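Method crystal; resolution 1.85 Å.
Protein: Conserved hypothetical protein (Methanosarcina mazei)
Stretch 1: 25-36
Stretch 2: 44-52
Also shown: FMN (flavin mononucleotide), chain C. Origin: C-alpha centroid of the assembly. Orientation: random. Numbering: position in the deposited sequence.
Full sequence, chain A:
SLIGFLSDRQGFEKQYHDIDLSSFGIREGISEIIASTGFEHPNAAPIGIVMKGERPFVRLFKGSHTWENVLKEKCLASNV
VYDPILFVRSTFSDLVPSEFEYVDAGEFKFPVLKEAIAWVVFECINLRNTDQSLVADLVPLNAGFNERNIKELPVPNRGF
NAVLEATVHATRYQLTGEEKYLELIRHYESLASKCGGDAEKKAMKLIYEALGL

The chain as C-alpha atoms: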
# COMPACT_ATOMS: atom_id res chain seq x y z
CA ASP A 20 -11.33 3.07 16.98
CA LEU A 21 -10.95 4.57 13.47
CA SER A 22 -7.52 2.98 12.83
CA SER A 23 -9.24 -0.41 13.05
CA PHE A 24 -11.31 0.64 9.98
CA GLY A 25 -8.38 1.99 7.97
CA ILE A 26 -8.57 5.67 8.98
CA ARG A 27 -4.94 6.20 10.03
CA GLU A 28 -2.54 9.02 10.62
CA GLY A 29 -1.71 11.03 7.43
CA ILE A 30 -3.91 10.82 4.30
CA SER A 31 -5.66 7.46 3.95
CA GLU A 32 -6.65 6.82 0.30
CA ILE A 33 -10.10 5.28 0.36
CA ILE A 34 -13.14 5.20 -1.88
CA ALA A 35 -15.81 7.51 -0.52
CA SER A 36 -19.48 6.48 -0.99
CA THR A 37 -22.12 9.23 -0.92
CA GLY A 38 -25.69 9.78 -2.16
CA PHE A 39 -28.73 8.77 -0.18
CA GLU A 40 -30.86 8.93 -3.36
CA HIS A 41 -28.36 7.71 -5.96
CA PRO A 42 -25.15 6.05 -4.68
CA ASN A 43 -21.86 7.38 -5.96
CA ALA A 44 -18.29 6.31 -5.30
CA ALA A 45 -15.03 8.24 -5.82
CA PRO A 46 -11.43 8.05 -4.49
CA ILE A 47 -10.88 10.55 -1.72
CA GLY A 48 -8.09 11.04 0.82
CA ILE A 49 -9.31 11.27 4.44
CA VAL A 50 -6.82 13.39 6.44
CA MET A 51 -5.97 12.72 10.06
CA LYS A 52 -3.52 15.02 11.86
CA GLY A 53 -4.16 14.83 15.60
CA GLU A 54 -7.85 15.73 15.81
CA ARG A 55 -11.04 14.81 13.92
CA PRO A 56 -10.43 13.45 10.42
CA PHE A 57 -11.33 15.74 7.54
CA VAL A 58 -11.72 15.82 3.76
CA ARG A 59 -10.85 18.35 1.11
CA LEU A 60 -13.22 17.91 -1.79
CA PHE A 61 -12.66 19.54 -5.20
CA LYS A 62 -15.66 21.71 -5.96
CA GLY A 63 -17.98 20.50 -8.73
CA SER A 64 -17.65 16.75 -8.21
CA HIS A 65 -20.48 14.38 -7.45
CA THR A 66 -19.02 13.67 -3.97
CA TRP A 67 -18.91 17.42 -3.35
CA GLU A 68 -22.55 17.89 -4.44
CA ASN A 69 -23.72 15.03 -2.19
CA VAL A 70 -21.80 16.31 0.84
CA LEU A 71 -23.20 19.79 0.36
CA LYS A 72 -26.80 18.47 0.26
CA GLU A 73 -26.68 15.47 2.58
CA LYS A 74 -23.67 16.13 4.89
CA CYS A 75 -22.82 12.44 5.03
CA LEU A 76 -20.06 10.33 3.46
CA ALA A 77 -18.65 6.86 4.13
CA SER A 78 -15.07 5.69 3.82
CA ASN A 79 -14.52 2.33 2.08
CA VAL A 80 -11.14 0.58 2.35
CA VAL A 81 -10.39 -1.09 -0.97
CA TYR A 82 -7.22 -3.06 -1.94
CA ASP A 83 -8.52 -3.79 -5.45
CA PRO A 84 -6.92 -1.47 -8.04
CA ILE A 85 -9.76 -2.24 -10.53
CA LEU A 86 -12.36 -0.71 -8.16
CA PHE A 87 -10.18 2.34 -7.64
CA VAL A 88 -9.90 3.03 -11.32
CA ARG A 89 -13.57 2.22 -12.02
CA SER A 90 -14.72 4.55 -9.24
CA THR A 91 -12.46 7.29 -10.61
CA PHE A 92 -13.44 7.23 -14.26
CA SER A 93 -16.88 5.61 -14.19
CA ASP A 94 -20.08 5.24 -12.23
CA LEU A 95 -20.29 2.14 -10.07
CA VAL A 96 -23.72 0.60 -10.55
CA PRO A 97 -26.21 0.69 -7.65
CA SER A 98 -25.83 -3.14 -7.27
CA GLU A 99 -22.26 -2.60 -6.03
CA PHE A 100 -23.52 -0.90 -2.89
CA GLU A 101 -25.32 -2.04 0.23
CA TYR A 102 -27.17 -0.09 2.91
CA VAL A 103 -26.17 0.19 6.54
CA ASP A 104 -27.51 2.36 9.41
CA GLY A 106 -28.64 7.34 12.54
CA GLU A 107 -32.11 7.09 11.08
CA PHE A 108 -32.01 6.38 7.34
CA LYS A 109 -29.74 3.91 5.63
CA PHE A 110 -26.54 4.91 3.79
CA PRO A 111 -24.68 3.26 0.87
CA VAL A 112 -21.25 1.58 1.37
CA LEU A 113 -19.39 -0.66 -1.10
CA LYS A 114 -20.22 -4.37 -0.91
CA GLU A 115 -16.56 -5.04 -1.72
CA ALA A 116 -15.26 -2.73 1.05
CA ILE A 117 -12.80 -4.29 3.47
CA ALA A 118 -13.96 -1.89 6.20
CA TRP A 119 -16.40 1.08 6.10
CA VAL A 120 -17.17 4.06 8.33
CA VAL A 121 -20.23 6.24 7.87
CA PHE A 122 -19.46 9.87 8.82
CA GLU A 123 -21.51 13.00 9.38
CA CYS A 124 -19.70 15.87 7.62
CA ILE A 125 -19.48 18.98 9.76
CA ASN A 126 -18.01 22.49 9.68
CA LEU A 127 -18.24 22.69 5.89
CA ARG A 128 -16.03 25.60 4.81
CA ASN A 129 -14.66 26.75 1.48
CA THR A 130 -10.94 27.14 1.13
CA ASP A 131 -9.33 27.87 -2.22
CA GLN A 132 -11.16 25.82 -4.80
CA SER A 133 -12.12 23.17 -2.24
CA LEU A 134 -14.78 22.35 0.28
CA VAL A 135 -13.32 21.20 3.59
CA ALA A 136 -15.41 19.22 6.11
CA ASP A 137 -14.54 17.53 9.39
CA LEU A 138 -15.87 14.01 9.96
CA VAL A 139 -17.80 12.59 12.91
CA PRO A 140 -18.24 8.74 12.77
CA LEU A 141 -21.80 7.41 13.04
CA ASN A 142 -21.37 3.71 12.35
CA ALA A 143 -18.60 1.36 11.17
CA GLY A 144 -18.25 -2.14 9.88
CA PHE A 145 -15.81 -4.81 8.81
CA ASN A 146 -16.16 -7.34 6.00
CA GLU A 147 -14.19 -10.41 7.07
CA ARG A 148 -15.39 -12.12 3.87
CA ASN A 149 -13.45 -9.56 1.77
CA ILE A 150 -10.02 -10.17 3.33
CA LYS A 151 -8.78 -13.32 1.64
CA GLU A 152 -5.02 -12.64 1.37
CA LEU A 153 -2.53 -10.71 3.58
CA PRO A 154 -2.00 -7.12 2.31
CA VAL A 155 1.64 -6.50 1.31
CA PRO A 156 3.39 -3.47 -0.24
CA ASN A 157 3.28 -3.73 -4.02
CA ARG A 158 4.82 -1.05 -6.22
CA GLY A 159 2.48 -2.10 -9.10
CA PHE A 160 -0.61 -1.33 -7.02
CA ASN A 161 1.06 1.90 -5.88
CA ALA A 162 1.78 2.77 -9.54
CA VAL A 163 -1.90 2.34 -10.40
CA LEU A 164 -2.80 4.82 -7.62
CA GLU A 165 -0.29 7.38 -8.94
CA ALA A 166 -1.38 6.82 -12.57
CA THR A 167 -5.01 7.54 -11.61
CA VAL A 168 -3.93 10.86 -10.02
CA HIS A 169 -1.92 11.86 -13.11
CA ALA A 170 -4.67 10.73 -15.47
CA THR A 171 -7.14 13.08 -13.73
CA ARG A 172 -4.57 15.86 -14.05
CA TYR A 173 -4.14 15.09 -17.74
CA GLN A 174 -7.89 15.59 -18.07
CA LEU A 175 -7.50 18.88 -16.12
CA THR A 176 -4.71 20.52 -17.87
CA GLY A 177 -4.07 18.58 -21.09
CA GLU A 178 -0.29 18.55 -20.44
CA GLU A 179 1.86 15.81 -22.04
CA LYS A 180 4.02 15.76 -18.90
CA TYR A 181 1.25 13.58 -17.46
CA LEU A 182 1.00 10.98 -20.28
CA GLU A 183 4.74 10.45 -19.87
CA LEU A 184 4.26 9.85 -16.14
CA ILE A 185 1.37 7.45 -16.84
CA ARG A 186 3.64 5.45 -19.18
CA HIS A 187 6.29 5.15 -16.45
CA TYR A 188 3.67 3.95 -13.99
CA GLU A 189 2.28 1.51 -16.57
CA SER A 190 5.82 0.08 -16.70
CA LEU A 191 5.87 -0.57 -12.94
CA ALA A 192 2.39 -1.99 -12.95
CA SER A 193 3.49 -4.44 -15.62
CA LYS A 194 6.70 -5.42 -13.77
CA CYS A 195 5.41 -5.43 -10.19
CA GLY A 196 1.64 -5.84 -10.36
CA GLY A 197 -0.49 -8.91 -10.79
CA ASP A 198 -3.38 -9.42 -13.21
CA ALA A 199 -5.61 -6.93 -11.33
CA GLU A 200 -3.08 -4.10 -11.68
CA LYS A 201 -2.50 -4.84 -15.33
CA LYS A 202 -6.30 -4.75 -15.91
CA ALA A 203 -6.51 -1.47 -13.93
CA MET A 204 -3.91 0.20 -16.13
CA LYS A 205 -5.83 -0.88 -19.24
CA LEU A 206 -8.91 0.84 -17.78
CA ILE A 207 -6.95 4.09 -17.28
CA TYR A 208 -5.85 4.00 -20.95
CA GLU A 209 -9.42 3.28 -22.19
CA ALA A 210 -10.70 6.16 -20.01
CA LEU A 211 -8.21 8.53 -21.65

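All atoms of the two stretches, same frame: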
# COMPACT_ATOMS: atom_id res chain seq x y z
N GLY A 25 -9.24 1.50 9.04
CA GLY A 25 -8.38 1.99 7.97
C GLY A 25 -8.24 3.49 7.92
O GLY A 25 -7.64 3.99 6.99
N ILE A 26 -8.75 4.21 8.92
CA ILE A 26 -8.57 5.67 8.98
C ILE A 26 -7.40 5.98 9.91
O ILE A 26 -7.57 6.08 11.13
CB ILE A 26 -9.86 6.42 9.42
CG1 ILE A 26 -11.09 5.87 8.68
CG2 ILE A 26 -9.72 7.97 9.26
CD1 ILE A 26 -10.96 5.92 7.19
N ARG A 27 -6.23 6.15 9.31
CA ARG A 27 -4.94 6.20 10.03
C ARG A 27 -4.34 7.57 9.92
O ARG A 27 -4.78 8.42 9.13
CB ARG A 27 -3.93 5.24 9.39
CG ARG A 27 -4.44 3.92 8.92
CD ARG A 27 -4.36 2.92 9.97
NE ARG A 27 -2.98 2.77 10.44
CZ ARG A 27 -2.13 1.83 10.02
NH1 ARG A 27 -2.51 0.94 9.11
NH2 ARG A 27 -0.90 1.79 10.54
N GLU A 28 -3.24 7.77 10.68
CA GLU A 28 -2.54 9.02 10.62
C GLU A 28 -2.07 9.34 9.18
O GLU A 28 -1.67 8.43 8.47
CB GLU A 28 -1.34 8.98 11.58
CG GLU A 28 -0.78 10.35 11.87
CD GLU A 28 0.63 10.26 12.51
OE1 GLU A 28 1.06 9.16 12.93
OE2 GLU A 28 1.29 11.31 12.56
N GLY A 29 -2.12 10.61 8.78
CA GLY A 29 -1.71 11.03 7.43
C GLY A 29 -2.94 11.01 6.53
O GLY A 29 -4.05 11.22 7.02
N ILE A 30 -2.76 10.75 5.23
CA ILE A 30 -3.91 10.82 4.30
C ILE A 30 -4.15 9.41 3.84
O ILE A 30 -3.28 8.82 3.17
CB ILE A 30 -3.66 11.79 3.14
CG1 ILE A 30 -3.42 13.23 3.66
CG2 ILE A 30 -4.89 11.83 2.20
CD1 ILE A 30 -3.08 14.20 2.55
N SER A 31 -5.30 8.85 4.24
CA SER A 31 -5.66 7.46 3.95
C SER A 31 -6.46 7.50 2.64
O SER A 31 -7.47 8.17 2.57
CB SER A 31 -6.53 6.91 5.10
OG SER A 31 -5.81 6.83 6.35
N GLU A 32 -5.99 6.79 1.62
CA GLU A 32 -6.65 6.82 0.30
C GLU A 32 -7.71 5.74 0.27
O GLU A 32 -7.40 4.52 0.20
CB GLU A 32 -5.64 6.63 -0.84
CG GLU A 32 -4.41 7.59 -0.77
CD GLU A 32 -4.74 9.05 -1.09
OE1 GLU A 32 -5.92 9.36 -1.48
OE2 GLU A 32 -3.82 9.91 -0.93
N ILE A 33 -8.96 6.20 0.30
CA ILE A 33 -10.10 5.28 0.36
C ILE A 33 -11.05 5.58 -0.80
O ILE A 33 -10.85 6.50 -1.56
CB ILE A 33 -10.81 5.38 1.72
CG1 ILE A 33 -11.11 6.83 2.13
CG2 ILE A 33 -9.92 4.66 2.82
CD1 ILE A 33 -12.32 7.46 1.45
N ILE A 34 -12.10 4.78 -0.94
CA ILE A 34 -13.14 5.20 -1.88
C ILE A 34 -14.31 5.70 -1.05
O ILE A 34 -14.83 5.00 -0.20
CB ILE A 34 -13.53 4.02 -2.76
CG1 ILE A 34 -12.31 3.66 -3.65
CG2 ILE A 34 -14.83 4.36 -3.57
CD1 ILE A 34 -12.43 2.34 -4.29
N ALA A 35 -14.74 6.91 -1.31
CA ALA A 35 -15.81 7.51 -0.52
C ALA A 35 -17.14 7.19 -1.19
O ALA A 35 -17.27 7.44 -2.39
CB ALA A 35 -15.63 8.99 -0.50
N SER A 36 -18.11 6.68 -0.42
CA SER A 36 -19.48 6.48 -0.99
C SER A 36 -20.37 7.61 -0.47
O SER A 36 -20.30 7.98 0.71
CB SER A 36 -20.08 5.11 -0.61
OG SER A 36 -19.93 4.81 0.77
N ALA A 44 -19.57 6.63 -5.94
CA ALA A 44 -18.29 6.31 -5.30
C ALA A 44 -17.19 7.12 -5.97
O ALA A 44 -17.22 7.33 -7.18
CB ALA A 44 -18.02 4.83 -5.44
N ALA A 45 -16.19 7.53 -5.21
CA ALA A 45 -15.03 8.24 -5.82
C ALA A 45 -13.83 8.15 -4.87
O ALA A 45 -14.02 8.23 -3.67
CB ALA A 45 -15.39 9.70 -6.03
N PRO A 46 -12.61 7.98 -5.39
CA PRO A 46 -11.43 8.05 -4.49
C PRO A 46 -11.29 9.40 -3.83
O PRO A 46 -11.47 10.46 -4.46
CB PRO A 46 -10.25 7.75 -5.41
CG PRO A 46 -10.86 6.91 -6.47
CD PRO A 46 -12.21 7.58 -6.75
N ILE A 47 -11.01 9.35 -2.53
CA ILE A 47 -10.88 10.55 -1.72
C ILE A 47 -9.87 10.25 -0.65
O ILE A 47 -9.84 9.13 -0.15
CB ILE A 47 -12.23 10.89 -1.02
CG1 ILE A 47 -13.33 11.22 -2.07
CG2 ILE A 47 -12.09 12.02 -0.05
CD1 ILE A 47 -13.20 12.62 -2.65
N GLY A 48 -9.05 11.23 -0.29
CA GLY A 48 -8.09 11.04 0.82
C GLY A 48 -8.74 11.58 2.10
O GLY A 48 -9.21 12.72 2.13
N ILE A 49 -8.88 10.77 3.13
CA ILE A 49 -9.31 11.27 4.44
C ILE A 49 -8.04 11.61 5.24
O ILE A 49 -7.12 10.74 5.34
CB ILE A 49 -10.16 10.23 5.14
CG1 ILE A 49 -11.52 10.08 4.38
CG2 ILE A 49 -10.37 10.57 6.65
CD1 ILE A 49 -12.37 9.04 4.89
N VAL A 50 -8.00 12.84 5.78
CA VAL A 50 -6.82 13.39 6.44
C VAL A 50 -6.97 13.31 7.94
O VAL A 50 -8.01 13.74 8.50
CB VAL A 50 -6.57 14.85 6.04
CG1 VAL A 50 -5.15 15.32 6.51
CG2 VAL A 50 -6.81 15.08 4.54
N MET A 51 -5.95 12.77 8.61
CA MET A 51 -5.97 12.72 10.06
C MET A 51 -4.65 13.30 10.56
O MET A 51 -3.58 12.77 10.25
CB MET A 51 -6.17 11.28 10.52
CG MET A 51 -6.04 11.08 12.00
SD MET A 51 -7.69 11.29 12.70
CE MET A 51 -8.24 9.64 12.32
N LYS A 52 -4.73 14.41 11.30
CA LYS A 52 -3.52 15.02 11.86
C LYS A 52 -3.69 15.46 13.31
O LYS A 52 -3.39 16.60 13.64
CB LYS A 52 -2.99 16.16 10.99
CG LYS A 52 -4.03 17.15 10.46
CD LYS A 52 -3.39 18.39 9.81
CE LYS A 52 -2.92 18.14 8.37
NZ LYS A 52 -2.36 19.38 7.76
N1 FMN C . -10.78 14.34 -5.04
C2 FMN C . -11.10 15.16 -3.97
O2 FMN C . -11.93 16.04 -4.13
N3 FMN C . -10.46 15.00 -2.75
C4 FMN C . -9.51 14.00 -2.59
O4 FMN C . -9.10 13.71 -1.47
C4A FMN C . -9.20 13.17 -3.66
N5 FMN C . -8.24 12.17 -3.52
C5A FMN C . -7.94 11.32 -4.58
C6 FMN C . -6.99 10.31 -4.42
C7 FMN C . -6.68 9.46 -5.47
C7M FMN C . -5.60 8.43 -5.27
C8 FMN C . -7.32 9.65 -6.71
C8M FMN C . -7.16 8.68 -7.82
C9 FMN C . -8.27 10.66 -6.89
C9A FMN C . -8.59 11.50 -5.80
N10 FMN C . -9.53 12.52 -5.95
C10 FMN C . -9.84 13.35 -4.89
C1' FMN C . -10.12 12.82 -7.29
C2' FMN C . -11.49 12.16 -7.38
O2' FMN C . -11.38 10.81 -7.04
C3' FMN C . -11.96 12.24 -8.82
O3' FMN C . -12.09 13.60 -9.17
C4' FMN C . -13.26 11.47 -9.02
O4' FMN C . -13.42 11.38 -10.41
C5' FMN C . -14.46 12.17 -8.38
O5' FMN C . -15.67 11.63 -8.88
P FMN C . -17.15 12.03 -8.34
O1P FMN C . -17.62 13.16 -9.26
O2P FMN C . -17.03 12.58 -6.90
O3P FMN C . -18.04 10.80 -8.54
O HOH W 1 -6.67 9.06 7.60

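The contact between residues 25-36 and 44-52 is a two-stranded antiparallel pairing in which a regular backbone ladder sets the register, side chains pack on both faces, and backbone groups of the second strand that are left free by the ladder bind the flavin.

The principle it illustrates is that alternate residues of an antiparallel pair do different work. At G29-M51, S31-I49, I33-I47 and A35-A45 the backbones exchange two hydrogen bonds apiece, eight in all. The S31 pair is typical: S31 N donates to I49 O at 2.8 Å, and I49 N returns the bond to S31 O at 3.0 Å. At the far end A35 N reaches A45 O at 2.8 Å, and A45 N reaches A35 O at 3.0 Å. The intervening pairs bring their CA atoms closer, as I34 CA and P46 CA do at 4.2 Å, and fill the gaps with CA-H...O contacts such as A44 CA to A35 O at 3.3 Å. P46 lacks an amide hydrogen, yet it costs the ladder nothing, because it sits in a non-hydrogen-bonded pair; its CA still lies 3.4 Å from I33 O.

The two stretches bury 783 Å² between them, both sides summed. On the face bearing S31, I33, A35, I47, I49 and M51, the isoleucines, A35 and M51, joined by I26 from the loop, make a chain of apolar contacts. I49 is the most heavily covered residue: its CG2 packs on I26 CG2 at 3.7 Å, and its CD1 meets I33 CG1 at 3.8 Å. I26 points toward the partner, and its CG2 also touches M51 CE at 3.8 Å; with chi2 and chi3 both p, the methionine side chain is bent, and its CE ends beside I26 CG2. Further along, the small A35 places CB 3.6 Å from I47 CG1.

The opposite face carries I30, E32, I34, A44, P46 and V50. I30 CG1 lies 3.9 Å from V50 CG1, and I34 CG2 lies 3.7 Å from A44 CB. Between them G48 leaves a necessary space: an ideal CB there would come within 2.5 Å of I30 CG2, a clash, and 3.2 Å of E32 OE1. E32 is buried, its OE1 3.6 Å from G48 CA and 3.3 Å from FMN C6. G29 is glycine for a different reason, since its phi/psi of 92/-150 would jam a CB against the preceding carbonyl.

Where the first strand begins, polar groups are tied together rather than left bare. R27 N donates to S31 OG at 3.1 Å, so the serine braces the loop against its own strand. A water extends this link across the stretches: its oxygen lies 2.5 Å from R27 O and 2.9 Å from I49 O, both placed to accept from it, and 2.7 Å from S31 OG.

The second strand also has backbone groups to spare. FMN O2' donates to P46 O at 2.6 Å, and G48 N donates to FMN O4 at 2.7 Å. Two successive peptide groups thus serve both partners: I47 N and I47 O bond to I33, while P46 O and G48 N bond to the cofactor.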